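Local structure of alanine dehydrogenase (Archaeoglobus fulgidus, 1OMO) at residues I131-Q136 against K161-F166; L191-P196 against P200-E205; E205-G210 against V228-K233; G248-A253 against G257-E262. The protein catalyses the NAD(+)-dependent oxidative deamination of L-alanine to pyruvate, and the reverse reductive amination, as a homodimer of two-domain subunits. All coordinates share one frame; numbering follows the deposited sequence.

How the interactions relate
All four contacts lie in the Rossmann-type NAD domain and follow one another along the chain without nesting or crossing. Interaction 1 comes first, closing the excursion from the dinucleotide-binding turn after strand 127-131 through strand 152-156 to helix 160-172. Interaction 2 closes the short loop after strand 190-193. The two touch through backbone pairing of Ile131 with Val192 and Thr194, and both meet NAD. Interaction 3 shares Glu205 with interaction 2 and closes the loop over strand 212-215, tying the residues before that strand to helix 228-232. Leu231 and Val228 of that helix pack in turn on interaction 4, which closes the turn after helix 251-255, while its Glu249 binds the sodium ion.

Interaction 1 (I131-Q136 against K161-F166). With NAD (nicotinamide-adenine-dinucleotide), chain D.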
# COMPACT_ATOMS: atom_id res chain seq x y z
N ILE A 131 12.41 22.02 -20.47
CA ILE A 131 11.91 23.05 -19.58
C ILE A 131 12.07 22.39 -18.22
O ILE A 131 11.29 21.51 -17.86
CB ILE A 131 10.42 23.34 -19.81
CG1 ILE A 131 10.19 23.73 -21.27
CG2 ILE A 131 9.98 24.45 -18.90
CD1 ILE A 131 11.05 24.89 -21.74
N GLY A 132 13.10 22.80 -17.48
CA GLY A 132 13.40 22.23 -16.19
C GLY A 132 14.67 21.41 -16.39
O GLY A 132 14.71 20.55 -17.28
N CYS A 133 15.70 21.66 -15.60
CA CYS A 133 16.96 20.93 -15.77
C CYS A 133 17.42 20.27 -14.48
O CYS A 133 18.61 20.27 -14.18
CB CYS A 133 18.06 21.87 -16.32
SG CYS A 133 17.68 22.62 -17.96
N GLY A 134 16.46 19.74 -13.72
CA GLY A 134 16.75 19.01 -12.49
C GLY A 134 16.99 17.52 -12.80
O GLY A 134 17.17 17.12 -13.96
N THR A 135 16.95 16.69 -11.76
CA THR A 135 17.20 15.28 -11.88
C THR A 135 16.52 14.55 -13.02
O THR A 135 17.16 13.91 -13.83
CB THR A 135 16.84 14.56 -10.58
OG1 THR A 135 17.71 15.02 -9.54
CG2 THR A 135 16.97 13.05 -10.73
N GLN A 136 15.20 14.64 -13.06
CA GLN A 136 14.46 13.96 -14.09
C GLN A 136 14.88 14.35 -15.50
O GLN A 136 14.85 13.49 -16.41
CB GLN A 136 12.96 14.17 -13.89
CG GLN A 136 12.16 13.36 -14.89
CD GLN A 136 12.63 11.90 -14.94
OE1 GLN A 136 12.65 11.28 -16.02
NE2 GLN A 136 13.02 11.35 -13.77
N LYS A 161 22.02 28.22 -12.89
CA LYS A 161 23.09 27.30 -12.54
C LYS A 161 22.76 25.86 -13.00
O LYS A 161 23.61 25.16 -13.51
CB LYS A 161 23.31 27.31 -11.05
CG LYS A 161 24.59 26.65 -10.61
CD LYS A 161 24.54 26.36 -9.11
CE LYS A 161 25.93 26.11 -8.57
NZ LYS A 161 26.73 27.36 -8.67
N ALA A 162 21.52 25.43 -12.80
CA ALA A 162 21.10 24.09 -13.18
C ALA A 162 21.10 23.92 -14.71
O ALA A 162 21.51 22.87 -15.22
CB ALA A 162 19.71 23.77 -12.57
N ALA A 163 20.65 24.93 -15.45
CA ALA A 163 20.63 24.81 -16.92
C ALA A 163 22.06 24.69 -17.48
O ALA A 163 22.32 23.89 -18.35
CB ALA A 163 19.88 26.02 -17.55
N LYS A 164 22.98 25.48 -16.95
CA LYS A 164 24.36 25.43 -17.40
C LYS A 164 25.00 24.09 -17.11
O LYS A 164 25.76 23.55 -17.92
CB LYS A 164 25.19 26.56 -16.76
CG LYS A 164 24.97 27.92 -17.43
CD LYS A 164 25.76 29.04 -16.76
CE LYS A 164 25.49 30.37 -17.48
NZ LYS A 164 26.10 31.60 -16.84
N LYS A 165 24.70 23.54 -15.94
CA LYS A 165 25.23 22.24 -15.60
C LYS A 165 24.69 21.18 -16.58
O LYS A 165 25.45 20.36 -17.08
CB LYS A 165 24.85 21.86 -14.18
CG LYS A 165 25.35 20.48 -13.79
CD LYS A 165 24.93 20.07 -12.38
CE LYS A 165 25.97 19.15 -11.77
NZ LYS A 165 25.38 18.42 -10.62
N PHE A 166 23.39 21.19 -16.85
CA PHE A 166 22.80 20.21 -17.75
C PHE A 166 23.44 20.40 -19.14
O PHE A 166 23.78 19.45 -19.82
CB PHE A 166 21.25 20.38 -17.77
CG PHE A 166 20.51 19.52 -18.79
CD1 PHE A 166 20.23 20.02 -20.06
CD2 PHE A 166 20.07 18.23 -18.47
CE1 PHE A 166 19.53 19.26 -21.01
CE2 PHE A 166 19.37 17.45 -19.42
CZ PHE A 166 19.10 17.97 -20.68
PA NAD D . 14.18 18.79 -9.12
O1A NAD D . 13.76 19.74 -8.06
O2A NAD D . 15.61 18.23 -9.10
O5B NAD D . 13.94 19.25 -10.69
C5B NAD D . 12.98 20.32 -11.07
C4B NAD D . 13.81 21.43 -11.77
O4B NAD D . 12.76 22.43 -12.16
C3B NAD D . 14.79 22.30 -10.85
O3B NAD D . 16.17 22.31 -11.41
C2B NAD D . 14.16 23.71 -10.78
O2B NAD D . 14.97 24.81 -10.56
C1B NAD D . 13.33 23.71 -12.10
N9A NAD D . 12.18 24.56 -12.05
C8A NAD D . 11.26 24.83 -11.06
N7A NAD D . 10.31 25.67 -11.43
C5A NAD D . 10.55 26.02 -12.68
C6A NAD D . 9.84 26.90 -13.61
N6A NAD D . 8.77 27.56 -13.25
N1A NAD D . 10.40 27.00 -14.87
C2A NAD D . 11.52 26.33 -15.26
N3A NAD D . 12.24 25.48 -14.40
C4A NAD D . 11.71 25.34 -13.13
O3 NAD D . 13.20 17.48 -9.41
PN NAD D . 13.26 16.12 -10.43
O1N NAD D . 14.39 16.34 -11.40
O2N NAD D . 13.15 14.87 -9.58
O5D NAD D . 11.81 16.41 -11.23
C5D NAD D . 10.72 16.82 -10.18
C4D NAD D . 9.35 16.89 -10.77
O4D NAD D . 9.07 15.54 -11.43
C3D NAD D . 8.18 17.08 -9.75
O3D NAD D . 7.02 17.68 -10.35
C2D NAD D . 7.96 15.62 -9.33
O2D NAD D . 6.89 15.43 -8.46
C1D NAD D . 7.90 14.91 -10.76
N1N NAD D . 8.23 13.45 -10.90
C2N NAD D . 7.21 12.72 -11.66
C3N NAD D . 7.59 11.37 -11.99
C7N NAD D . 6.43 10.56 -12.83
O7N NAD D . 6.43 9.30 -12.77
N7N NAD D . 5.54 11.29 -13.57
C4N NAD D . 8.81 10.73 -11.67
C5N NAD D . 9.73 11.57 -10.92
C6N NAD D . 9.44 12.90 -10.55
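With SG anti to its carbonyl carbon (chi1 -61°), Cys133 presents its sulfur to the helix 161-166, while Phe166, whose CG is anti to the backbone N (chi1 173°), sets its ring obliquely beside Cys133 CB and SG. This is the dinucleotide-binding turn of a Rossmann fold: Gly132 and Gly134 fit the GxGxxA pattern, and Gly134 is the N-cap of the helix that starts at Thr135. Cys133, at the turn itself, projects its side chain onto helix 160-172. Its SG lies 3.8 Å from Ala163 CA, and its CB is 3.8 Å from Phe166 CB. The sulfur stands at a slant to the Phe166 ring, SG 4.8 Å from the centroid and 35° off the normal, a sulfur-aromatic contact. Ala162 CB lies 4.0 Å from both Cys133 O and O3B of the adenine ribose of NAD. Phe166 also packs edge-to-face with Tyr138, and Asp157, which binds NAD, accepts a hydrogen bond from Cys133 N. Gly134 passes close to the pyrophosphate, its C 3.2 Å from NAD O1N. Just beyond it the first turn of the helix turns its amides to the phosphates: Thr135 N makes a weak bond to O2A, and Gln136 N donates to O1N at a modelled 2.5 Å, notably short and not to be taken at face value.

Interaction 2 (L191-P196 against P200-E205). With NAD (nicotinamide-adenine-dinucleotide), chain D.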
# COMPACT_ATOMS: atom_id res chain seq x y z
N LEU A 191 9.85 18.23 -26.84
CA LEU A 191 9.93 19.13 -25.69
C LEU A 191 9.64 18.34 -24.40
O LEU A 191 8.57 17.74 -24.26
CB LEU A 191 8.91 20.28 -25.87
CG LEU A 191 8.70 21.31 -24.74
CD1 LEU A 191 9.99 22.11 -24.49
CD2 LEU A 191 7.55 22.27 -25.11
N VAL A 192 10.60 18.34 -23.48
CA VAL A 192 10.51 17.63 -22.20
C VAL A 192 10.25 18.62 -21.04
O VAL A 192 11.17 19.31 -20.63
CB VAL A 192 11.85 16.93 -21.89
CG1 VAL A 192 11.74 16.14 -20.61
CG2 VAL A 192 12.29 16.07 -23.06
N THR A 193 9.03 18.69 -20.51
CA THR A 193 8.77 19.61 -19.39
C THR A 193 8.92 18.82 -18.09
O THR A 193 8.27 17.82 -17.87
CB THR A 193 7.39 20.25 -19.48
OG1 THR A 193 6.39 19.26 -19.29
CG2 THR A 193 7.20 20.94 -20.87
N THR A 194 9.77 19.29 -17.20
CA THR A 194 10.09 18.54 -16.01
C THR A 194 10.00 19.34 -14.71
O THR A 194 10.62 19.00 -13.69
CB THR A 194 11.50 17.96 -16.29
OG1 THR A 194 11.57 16.59 -15.92
CG2 THR A 194 12.53 18.73 -15.65
N THR A 195 9.20 20.41 -14.72
CA THR A 195 9.08 21.27 -13.55
C THR A 195 7.92 20.89 -12.63
O THR A 195 7.01 20.18 -13.02
CB THR A 195 8.88 22.75 -13.95
OG1 THR A 195 7.52 22.97 -14.33
CG2 THR A 195 9.77 23.12 -15.15
N PRO A 196 7.98 21.35 -11.37
CA PRO A 196 6.90 21.06 -10.42
C PRO A 196 5.98 22.28 -10.36
O PRO A 196 5.26 22.46 -9.40
CB PRO A 196 7.64 20.87 -9.10
CG PRO A 196 8.78 21.88 -9.23
CD PRO A 196 9.23 21.70 -10.68
N PRO A 200 1.13 27.51 -15.84
CA PRO A 200 1.78 27.29 -17.13
C PRO A 200 3.19 27.85 -17.26
O PRO A 200 3.45 29.00 -16.91
CB PRO A 200 0.81 27.94 -18.13
CG PRO A 200 -0.54 27.72 -17.45
CD PRO A 200 -0.23 28.07 -16.00
N VAL A 201 4.09 27.01 -17.74
CA VAL A 201 5.47 27.42 -17.97
C VAL A 201 5.76 27.45 -19.48
O VAL A 201 6.80 27.94 -19.92
CB VAL A 201 6.44 26.45 -17.28
CG1 VAL A 201 7.79 26.58 -17.92
CG2 VAL A 201 6.52 26.76 -15.77
N VAL A 202 4.86 26.90 -20.27
CA VAL A 202 5.04 26.88 -21.71
C VAL A 202 3.81 27.49 -22.35
O VAL A 202 2.68 27.09 -22.05
CB VAL A 202 5.23 25.42 -22.25
CG1 VAL A 202 5.25 25.40 -23.79
CG2 VAL A 202 6.52 24.86 -21.73
N LYS A 203 4.02 28.46 -23.23
CA LYS A 203 2.91 29.12 -23.91
C LYS A 203 2.53 28.41 -25.19
O LYS A 203 3.40 27.91 -25.89
CB LYS A 203 3.26 30.58 -24.21
CG LYS A 203 3.15 31.47 -23.00
CD LYS A 203 3.57 32.94 -23.23
CE LYS A 203 3.17 33.77 -21.99
NZ LYS A 203 3.78 35.14 -21.85
N ALA A 204 1.25 28.36 -25.51
CA ALA A 204 0.82 27.70 -26.74
C ALA A 204 1.50 28.27 -27.98
O ALA A 204 2.02 27.54 -28.80
CB ALA A 204 -0.71 27.77 -26.90
N GLU A 205 1.51 29.59 -28.10
CA GLU A 205 2.12 30.19 -29.28
C GLU A 205 3.60 29.86 -29.43
O GLU A 205 4.18 30.09 -30.47
CB GLU A 205 1.91 31.72 -29.29
CG GLU A 205 2.88 32.48 -28.40
CD GLU A 205 2.22 33.63 -27.65
OE1 GLU A 205 1.17 33.39 -27.00
OE2 GLU A 205 2.75 34.76 -27.70
PA NAD D . 14.18 18.79 -9.12
O1A NAD D . 13.76 19.74 -8.06
O2A NAD D . 15.61 18.23 -9.10
O5B NAD D . 13.94 19.25 -10.69
C5B NAD D . 12.98 20.32 -11.07
C4B NAD D . 13.81 21.43 -11.77
O4B NAD D . 12.76 22.43 -12.16
C3B NAD D . 14.79 22.30 -10.85
O3B NAD D . 16.17 22.31 -11.41
C2B NAD D . 14.16 23.71 -10.78
O2B NAD D . 14.97 24.81 -10.56
C1B NAD D . 13.33 23.71 -12.10
N9A NAD D . 12.18 24.56 -12.05
C8A NAD D . 11.26 24.83 -11.06
N7A NAD D . 10.31 25.67 -11.43
C5A NAD D . 10.55 26.02 -12.68
C6A NAD D . 9.84 26.90 -13.61
N6A NAD D . 8.77 27.56 -13.25
N1A NAD D . 10.40 27.00 -14.87
C2A NAD D . 11.52 26.33 -15.26
N3A NAD D . 12.24 25.48 -14.40
C4A NAD D . 11.71 25.34 -13.13
O3 NAD D . 13.20 17.48 -9.41
PN NAD D . 13.26 16.12 -10.43
O1N NAD D . 14.39 16.34 -11.40
O2N NAD D . 13.15 14.87 -9.58
O5D NAD D . 11.81 16.41 -11.23
C5D NAD D . 10.72 16.82 -10.18
C4D NAD D . 9.35 16.89 -10.77
O4D NAD D . 9.07 15.54 -11.43
C3D NAD D . 8.18 17.08 -9.75
O3D NAD D . 7.02 17.68 -10.35
C2D NAD D . 7.96 15.62 -9.33
O2D NAD D . 6.89 15.43 -8.46
C1D NAD D . 7.90 14.91 -10.76
N1N NAD D . 8.23 13.45 -10.90
C2N NAD D . 7.21 12.72 -11.66
C3N NAD D . 7.59 11.37 -11.99
C7N NAD D . 6.43 10.56 -12.83
O7N NAD D . 6.43 9.30 -12.77
N7N NAD D . 5.54 11.29 -13.57
C4N NAD D . 8.81 10.73 -11.67
C5N NAD D . 9.73 11.57 -10.92
C6N NAD D . 9.44 12.90 -10.55
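Val202 has the most surface buried here, and it divides its two methyls between two residues of strand 190-193. CG1, anti to the backbone N (chi1 173°), meets Leu191 CD2 tip to tip at 4.1 Å; CG2 reaches Thr193 CG2 at the same 4.1 Å, the two side chains crossing at a slant. Thr193 offers only its methyl to this contact, since its OG1 is directed to a weak hydrogen bond with Glu225, a sodium ligand. One step on, Thr195 and Val201 bring the chain to the adenine. Val201 CG2 lies 4.2 Å from Thr195 OG1 and 3.5 Å from N6A of NAD, and Thr195 CG2 is 3.5 Å from N3A. Both side chains therefore serve the contact and the adenine pocket at once, an apolar lining against the base. Pro196 continues that lining toward the other ribose, its CA 3.4 Å from O3D. Small branched side chains thus meet in a row, methyl on methyl at Val202 and hydroxyl against methyl at Val201, where the loop after a central Rossmann strand folds back over the strand's end. Ile131 of the adjacent strand 127-131 packs against Leu191, Val201 and Val202, strand 212-215 pairs with Leu191 and Thr193 on the other edge, and Ile230 of helix 228-232 covers Val202.

Interaction 3 (E205-G210 against V228-K233)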
# COMPACT_ATOMS: atom_id res chain seq x y z
N GLU A 205 1.51 29.59 -28.10
CA GLU A 205 2.12 30.19 -29.28
C GLU A 205 3.60 29.86 -29.43
O GLU A 205 4.18 30.09 -30.47
CB GLU A 205 1.91 31.72 -29.29
CG GLU A 205 2.88 32.48 -28.40
CD GLU A 205 2.22 33.63 -27.65
OE1 GLU A 205 1.17 33.39 -27.00
OE2 GLU A 205 2.75 34.76 -27.70
N TRP A 206 4.22 29.30 -28.40
CA TRP A 206 5.62 28.93 -28.49
C TRP A 206 5.76 27.52 -29.11
O TRP A 206 6.83 27.12 -29.56
CB TRP A 206 6.28 28.90 -27.10
CG TRP A 206 6.28 30.20 -26.32
CD1 TRP A 206 5.92 31.44 -26.77
CD2 TRP A 206 6.69 30.37 -24.96
NE1 TRP A 206 6.09 32.38 -25.78
CE2 TRP A 206 6.56 31.75 -24.65
CE3 TRP A 206 7.16 29.50 -23.96
CZ2 TRP A 206 6.88 32.28 -23.40
CZ3 TRP A 206 7.48 30.03 -22.71
CH2 TRP A 206 7.33 31.41 -22.44
N VAL A 207 4.67 26.75 -29.12
CA VAL A 207 4.78 25.38 -29.63
C VAL A 207 4.47 25.25 -31.10
O VAL A 207 3.38 25.61 -31.55
CB VAL A 207 3.85 24.40 -28.86
CG1 VAL A 207 4.07 22.96 -29.38
CG2 VAL A 207 4.15 24.46 -27.36
N GLU A 208 5.46 24.73 -31.83
CA GLU A 208 5.32 24.54 -33.27
C GLU A 208 4.66 23.21 -33.59
O GLU A 208 4.65 22.28 -32.77
CB GLU A 208 6.70 24.58 -33.94
CG GLU A 208 7.61 25.73 -33.44
CD GLU A 208 8.34 26.49 -34.56
OE1 GLU A 208 9.39 27.09 -34.27
OE2 GLU A 208 7.86 26.51 -35.72
N GLU A 209 4.10 23.15 -34.80
CA GLU A 209 3.47 21.96 -35.32
C GLU A 209 4.52 20.85 -35.28
O GLU A 209 5.72 21.13 -35.33
CB GLU A 209 3.05 22.19 -36.78
CG GLU A 209 2.04 23.29 -36.99
CD GLU A 209 1.46 23.30 -38.41
OE1 GLU A 209 0.50 24.06 -38.64
OE2 GLU A 209 1.96 22.57 -39.29
N GLY A 210 4.06 19.60 -35.19
CA GLY A 210 4.96 18.45 -35.18
C GLY A 210 5.73 18.20 -33.89
O GLY A 210 6.52 17.25 -33.80
N VAL A 228 -3.16 25.57 -21.25
CA VAL A 228 -4.23 24.66 -21.61
C VAL A 228 -4.53 24.69 -23.11
O VAL A 228 -5.00 23.69 -23.67
CB VAL A 228 -5.49 24.99 -20.79
CG1 VAL A 228 -6.64 24.21 -21.29
CG2 VAL A 228 -5.25 24.60 -19.33
N GLU A 229 -4.26 25.80 -23.80
CA GLU A 229 -4.54 25.86 -25.24
C GLU A 229 -3.70 24.84 -26.02
O GLU A 229 -4.04 24.49 -27.15
CB GLU A 229 -4.26 27.27 -25.80
CG GLU A 229 -5.26 28.38 -25.38
CD GLU A 229 -6.67 28.18 -25.95
OE1 GLU A 229 -6.80 27.78 -27.12
OE2 GLU A 229 -7.67 28.46 -25.24
N ILE A 230 -2.59 24.39 -25.44
CA ILE A 230 -1.76 23.38 -26.09
C ILE A 230 -2.54 22.07 -26.03
O ILE A 230 -2.57 21.32 -26.99
CB ILE A 230 -0.40 23.17 -25.35
CG1 ILE A 230 0.41 24.47 -25.34
CG2 ILE A 230 0.42 22.07 -26.00
CD1 ILE A 230 1.68 24.41 -24.47
N LEU A 231 -3.17 21.80 -24.89
CA LEU A 231 -3.94 20.57 -24.70
C LEU A 231 -5.07 20.44 -25.71
O LEU A 231 -5.26 19.38 -26.32
CB LEU A 231 -4.50 20.48 -23.26
CG LEU A 231 -3.48 20.39 -22.11
CD1 LEU A 231 -4.23 20.21 -20.75
CD2 LEU A 231 -2.54 19.22 -22.38
N LYS A 232 -5.81 21.53 -25.90
CA LYS A 232 -6.94 21.55 -26.84
C LYS A 232 -6.58 21.16 -28.28
O LYS A 232 -7.36 20.56 -29.01
CB LYS A 232 -7.54 22.96 -26.90
CG LYS A 232 -8.13 23.44 -25.62
CD LYS A 232 -8.65 24.84 -25.83
CE LYS A 232 -9.24 25.40 -24.58
NZ LYS A 232 -9.81 26.75 -24.81
N LYS A 233 -5.37 21.54 -28.65
CA LYS A 233 -4.83 21.37 -30.00
C LYS A 233 -3.96 20.13 -30.20
O LYS A 233 -3.36 19.96 -31.27
CB LYS A 233 -4.03 22.67 -30.30
CG LYS A 233 -2.82 22.58 -31.22
CD LYS A 233 -2.08 23.95 -31.35
CE LYS A 233 -1.31 24.31 -30.08
NZ LYS A 233 -0.13 25.26 -30.34
O HOH W 1 1.13 25.21 -33.24
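Val207 and Ile230 meet with their side chains crossing at about a right angle, Val207 CG2 resting on Ile230 CD1 at 3.8 Å. The contact belongs to the Rossmann-type NAD domain, where the loop before strand 212-215 lies against the short, weakly bonded helix 228-232. Ile230 leaves its backbone across the line to Val207; with CG1 anti to the carbonyl carbon (chi1 -61°), the extended end (chi2 172°) carries CD1 over to the valine. Val207 gives up the most surface to the contact, and its CB points toward the helix. Ile285 and Ile287 of strand 285-289 pack on Val207 and Ile230 respectively, so both side chains rest on the central sheet. On the outer face of the helix, Lys232 NZ forms a 2.8 Å salt bridge with Glu229 OE2, approaching from above the carboxylate plane. The edge of the contact is polar. Lys233 bends at chi3 (73°) and brings NZ up to the loop backbone, 3.7 Å from Val207 O, too long for a direct bond. A water bridges Lys233 NZ and Val207 O, donating to the carbonyl at 2.8 Å and accepting from NZ at 3.2 Å.

Interaction 4 (G248-A253 against G257-E262); sequences GEINVA and GVIGVE. With NA (sodium ion), chain C.
Ala253 O receives the N-H of Val258 at 2.8 Å, a bent bond (N-H...O 135°) that closes the C-terminal end of helix 251-255, where Gly257 turns to positive phi in a Schellman motif. Past that turn the chain doubles back, and the side chains beyond it cover the helix they have just left. Ala253 is the hub: its CB touches Ile259 CG1 at 3.7 Å and lies 4.4 Å from Val258 CB. Ile259 sets CG1 between its backbone N and carbonyl carbon (chi1 53°), which turns the side chain toward segment 248-253, so that CD1 lies 4.2 Å from Ile250 CB and also near Ala253 CB. At the opposite end of the helix, the type I turn Gly248-Asn251 is closed at Gly248 O, which accepts from both Asn251 N and Asn251 ND2, the latter at 2.8 Å and 14° out of the Asn251 amide plane. That turn holds Glu249, which bends at chi2 and places OE1 2.8 Å from the sodium ion, whose site also includes Glu225 and Ala218. The Glu249 and Ile250 amides both donate to Asp289. The packed face is backed by Leu231 of helix 228-232, which touches Ala253 and Ile259, and by Ile236 of strand 234-238, while Val258 leans on Val228 and Lys232 and Ile250 meets Ala244 of helix 241-247.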
# COMPACT_ATOMS: atom_id res chain seq x y z
N GLY A 248 -2.08 14.33 -13.31
CA GLY A 248 -1.18 14.47 -14.46
C GLY A 248 -1.19 15.87 -15.09
O GLY A 248 -1.84 16.76 -14.57
N GLU A 249 -0.50 16.07 -16.20
CA GLU A 249 -0.49 17.39 -16.81
C GLU A 249 -1.92 17.85 -17.12
O GLU A 249 -2.21 19.07 -17.11
CB GLU A 249 0.39 17.39 -18.07
CG GLU A 249 0.40 18.69 -18.92
CD GLU A 249 0.70 19.94 -18.12
OE1 GLU A 249 1.53 19.88 -17.19
OE2 GLU A 249 0.11 20.99 -18.44
N ILE A 250 -2.83 16.91 -17.38
CA ILE A 250 -4.20 17.33 -17.69
C ILE A 250 -5.13 17.53 -16.49
O ILE A 250 -6.29 17.90 -16.70
CB ILE A 250 -4.93 16.33 -18.61
CG1 ILE A 250 -5.34 15.09 -17.83
CG2 ILE A 250 -4.02 15.86 -19.72
CD1 ILE A 250 -6.19 14.15 -18.64
N ASN A 251 -4.68 17.33 -15.25
CA ASN A 251 -5.64 17.42 -14.12
C ASN A 251 -6.43 18.74 -13.96
O ASN A 251 -7.65 18.69 -13.85
CB ASN A 251 -4.98 16.96 -12.79
CG ASN A 251 -4.20 18.05 -12.08
OD1 ASN A 251 -4.75 18.83 -11.28
ND2 ASN A 251 -2.89 18.08 -12.32
N VAL A 252 -5.75 19.88 -14.01
CA VAL A 252 -6.39 21.21 -13.88
C VAL A 252 -7.41 21.43 -15.00
O VAL A 252 -8.55 21.85 -14.78
CB VAL A 252 -5.31 22.37 -13.88
CG1 VAL A 252 -5.97 23.75 -13.75
CG2 VAL A 252 -4.35 22.17 -12.73
N ALA A 253 -7.00 21.11 -16.23
CA ALA A 253 -7.86 21.27 -17.38
C ALA A 253 -9.13 20.47 -17.25
O ALA A 253 -10.23 20.98 -17.50
CB ALA A 253 -7.14 20.88 -18.64
N GLY A 257 -12.94 21.80 -16.36
CA GLY A 257 -13.81 21.51 -17.49
C GLY A 257 -13.41 21.95 -18.88
O GLY A 257 -14.23 21.93 -19.79
N VAL A 258 -12.16 22.35 -19.06
CA VAL A 258 -11.71 22.79 -20.36
C VAL A 258 -11.72 21.63 -21.36
O VAL A 258 -12.31 21.74 -22.43
CB VAL A 258 -10.33 23.42 -20.26
CG1 VAL A 258 -9.85 23.86 -21.64
CG2 VAL A 258 -10.42 24.63 -19.33
N ILE A 259 -11.07 20.53 -21.02
CA ILE A 259 -11.11 19.38 -21.90
C ILE A 259 -11.81 18.22 -21.21
O ILE A 259 -11.89 18.16 -19.98
CB ILE A 259 -9.70 18.92 -22.33
CG1 ILE A 259 -8.84 18.70 -21.10
CG2 ILE A 259 -9.11 19.91 -23.30
CD1 ILE A 259 -7.60 17.93 -21.40
N GLY A 260 -12.33 17.29 -22.00
CA GLY A 260 -13.00 16.15 -21.43
C GLY A 260 -12.22 14.88 -21.69
O GLY A 260 -11.04 14.93 -22.05
N VAL A 261 -12.87 13.74 -21.52
CA VAL A 261 -12.21 12.47 -21.74
C VAL A 261 -12.13 12.12 -23.21
O VAL A 261 -11.32 11.29 -23.61
CB VAL A 261 -12.89 11.31 -21.01
CG1 VAL A 261 -12.00 10.07 -21.11
CG2 VAL A 261 -13.15 11.67 -19.55
N GLU A 262 -12.98 12.72 -24.02
CA GLU A 262 -12.88 12.43 -25.42
C GLU A 262 -11.62 13.11 -25.91
O GLU A 262 -11.04 12.74 -26.94
CB GLU A 262 -14.12 12.92 -26.15
CG GLU A 262 -15.08 11.76 -26.42
CD GLU A 262 -16.24 12.17 -27.30
OE1 GLU A 262 -17.07 12.95 -26.80
OE2 GLU A 262 -16.33 11.72 -28.47
NA NA C . 3.54 18.07 -16.63